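Local coordinates for phage-like element PBSX protein XepA (PDB 6IA5) that is of unknown function, assembles as a pentamer, and does not seem to be involved in lysis of the host cell although it belongs to a prophage lytic cassette, at residues 81-86 with 93-98. Sequence-based numbering, arbitrary orientation.
Sequences TLFIEE and WTTTAA
Two glutamates of strand 80-87 each take a threonine hydroxyl from the neighbouring strand, on opposite faces of the sheet. The side chains of E85 and T95 run alongside each other in the same direction, and OG1 of T95 donates to the anti lone pair of E85 OE2 at 2.8 Å; salt bridges to R120 and R122 hold the same carboxylate and probably favour its charged form. E86 slants across T96, so that T96 OG1 reaches E86 OE2, also at 2.8 Å, from above the carboxylate plane, while OE1 accepts from the backbone N of S115 and K116. In the backbone, I84 O is gripped twice: T96 N comes in at 2.7 Å, A97 N at a longer 3.2 Å on a lone pair. I84 N returns a bond to A97 O, and E86 pairs reciprocally with T94, each N-H meeting the carbonyl oxygen almost end-on. T94 OG1 turns to K116 NZ. Beyond the polar groups, T95 CG2, anti to its backbone N, meets the edge of the F83 ring at CD1, 3.7 Å away, and A98 CB sits 3.6 Å from that same CD1. The CE3-CZ3 side of the W93 ring lies against the E85-E86 peptide, with E85 O and E86 N at the ring edge; R120 adds a cation-pi contact. Two residues, T96 and A97, stand opposite the single I84: a classic beta bulge in an antiparallel hairpin, bending the outermost strand of a four-stranded sheet.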
loop_
_atom_site.group_PDB
_atom_site.type_symbol
_atom_site.label_atom_id
_atom_site.label_comp_id
_atom_site.label_asym_id
_atom_site.label_seq_id
_atom_site.Cartn_x
_atom_site.Cartn_y
_atom_site.Cartn_z
ATOM N N THR E 81 11.756 20.401 31.484
ATOM C CA THR E 81 10.664 19.809 30.727
ATOM C C THR E 81 10.035 20.879 29.848
ATOM O O THR E 81 9.744 21.970 30.327
ATOM C CB THR E 81 9.593 19.233 31.655
ATOM O OG1 THR E 81 10.292 18.419 32.592
ATOM C CG2 THR E 81 8.589 18.356 30.937
ATOM N N LEU E 82 9.854 20.549 28.557
ATOM C CA LEU E 82 9.143 21.431 27.634
ATOM C C LEU E 82 7.719 20.911 27.409
ATOM O O LEU E 82 7.524 19.734 27.140
ATOM C CB LEU E 82 9.920 21.505 26.310
ATOM C CG LEU E 82 9.213 22.264 25.180
ATOM C CD1 LEU E 82 8.982 23.719 25.586
ATOM C CD2 LEU E 82 10.023 22.170 23.893
ATOM N N PHE E 83 6.741 21.811 27.527
ATOM C CA PHE E 83 5.339 21.508 27.290
ATOM C C PHE E 83 4.856 22.333 26.103
ATOM O O PHE E 83 5.166 23.517 26.003
ATOM C CB PHE E 83 4.480 21.912 28.505
ATOM C CG PHE E 83 4.822 21.155 29.766
ATOM C CD1 PHE E 83 4.331 19.878 29.996
ATOM C CD2 PHE E 83 5.687 21.703 30.707
ATOM C CE1 PHE E 83 4.698 19.166 31.131
ATOM C CE2 PHE E 83 6.026 21.001 31.854
ATOM C CZ PHE E 83 5.527 19.733 32.064
ATOM N N ILE E 84 4.085 21.690 25.221
ATOM C CA ILE E 84 3.343 22.390 24.189
ATOM C C ILE E 84 1.887 22.353 24.617
ATOM O O ILE E 84 1.343 21.275 24.867
ATOM C CB ILE E 84 3.526 21.763 22.785
ATOM C CG1 ILE E 84 4.997 21.762 22.349
ATOM C CG2 ILE E 84 2.637 22.486 21.773
ATOM C CD1 ILE E 84 5.217 21.182 20.934
ATOM N N GLU E 85 1.259 23.532 24.680
ATOM C CA GLU E 85 -0.069 23.595 25.273
ATOM C C GLU E 85 -1.010 24.405 24.389
ATOM O O GLU E 85 -0.573 25.233 23.590
ATOM C CB GLU E 85 0.045 24.202 26.673
ATOM C CG GLU E 85 1.111 23.507 27.497
ATOM C CD GLU E 85 1.068 23.816 28.978
ATOM O OE1 GLU E 85 1.177 25.020 29.320
ATOM O OE2 GLU E 85 0.889 22.882 29.766
ATOM N N GLU E 86 -2.310 24.170 24.577
ATOM C CA GLU E 86 -3.327 24.792 23.751
ATOM C C GLU E 86 -4.466 25.307 24.632
ATOM O O GLU E 86 -4.699 24.797 25.736
ATOM C CB GLU E 86 -3.882 23.760 22.774
ATOM C CG GLU E 86 -2.876 23.322 21.718
ATOM C CD GLU E 86 -3.511 22.399 20.693
ATOM O OE1 GLU E 86 -4.454 22.876 19.975
ATOM O OE2 GLU E 86 -3.094 21.203 20.656
ATOM N N TRP E 93 -5.404 26.287 29.974
ATOM C CA TRP E 93 -4.464 25.613 29.083
ATOM C C TRP E 93 -4.543 24.101 29.294
ATOM O O TRP E 93 -4.622 23.643 30.427
ATOM C CB TRP E 93 -3.045 26.160 29.317
ATOM C CG TRP E 93 -2.946 27.569 28.817
ATOM C CD1 TRP E 93 -3.198 28.715 29.521
ATOM C CD2 TRP E 93 -2.661 27.990 27.466
ATOM N NE1 TRP E 93 -3.062 29.820 28.714
ATOM C CE2 TRP E 93 -2.735 29.406 27.443
ATOM C CE3 TRP E 93 -2.330 27.317 26.276
ATOM C CZ2 TRP E 93 -2.488 30.151 26.286
ATOM C CZ3 TRP E 93 -2.098 28.057 25.129
ATOM C CH2 TRP E 93 -2.182 29.454 25.132
ATOM N N THR E 94 -4.510 23.332 28.199
ATOM C CA THR E 94 -4.288 21.895 28.301
ATOM C C THR E 94 -2.957 21.548 27.626
ATOM O O THR E 94 -2.551 22.226 26.690
ATOM C CB THR E 94 -5.475 21.111 27.730
ATOM O OG1 THR E 94 -5.634 21.556 26.384
ATOM C CG2 THR E 94 -6.760 21.356 28.496
ATOM N N THR E 95 -2.284 20.507 28.125
ATOM C CA THR E 95 -0.993 20.087 27.609
ATOM C C THR E 95 -1.203 19.121 26.455
ATOM O O THR E 95 -1.835 18.077 26.648
ATOM C CB THR E 95 -0.168 19.369 28.689
ATOM O OG1 THR E 95 -0.090 20.290 29.779
ATOM C CG2 THR E 95 1.229 19.041 28.202
ATOM N N THR E 96 -0.640 19.433 25.283
ATOM C CA THR E 96 -0.799 18.536 24.144
ATOM C C THR E 96 0.421 17.624 24.044
ATOM O O THR E 96 0.304 16.481 23.612
ATOM C CB THR E 96 -0.948 19.304 22.829
ATOM O OG1 THR E 96 -2.005 20.244 23.009
ATOM C CG2 THR E 96 -1.198 18.408 21.631
ATOM N N ALA E 97 1.596 18.148 24.421
ATOM C CA ALA E 97 2.807 17.344 24.357
ATOM C C ALA E 97 3.750 17.785 25.460
ATOM O O ALA E 97 3.709 18.943 25.864
ATOM C CB ALA E 97 3.476 17.452 22.996
ATOM N N ALA E 98 4.609 16.854 25.880
ATOM C CA ALA E 98 5.582 17.142 26.926
ATOM C C ALA E 98 6.822 16.301 26.656
ATOM O O ALA E 98 6.708 15.105 26.368
ATOM C CB ALA E 98 4.979 16.798 28.276
#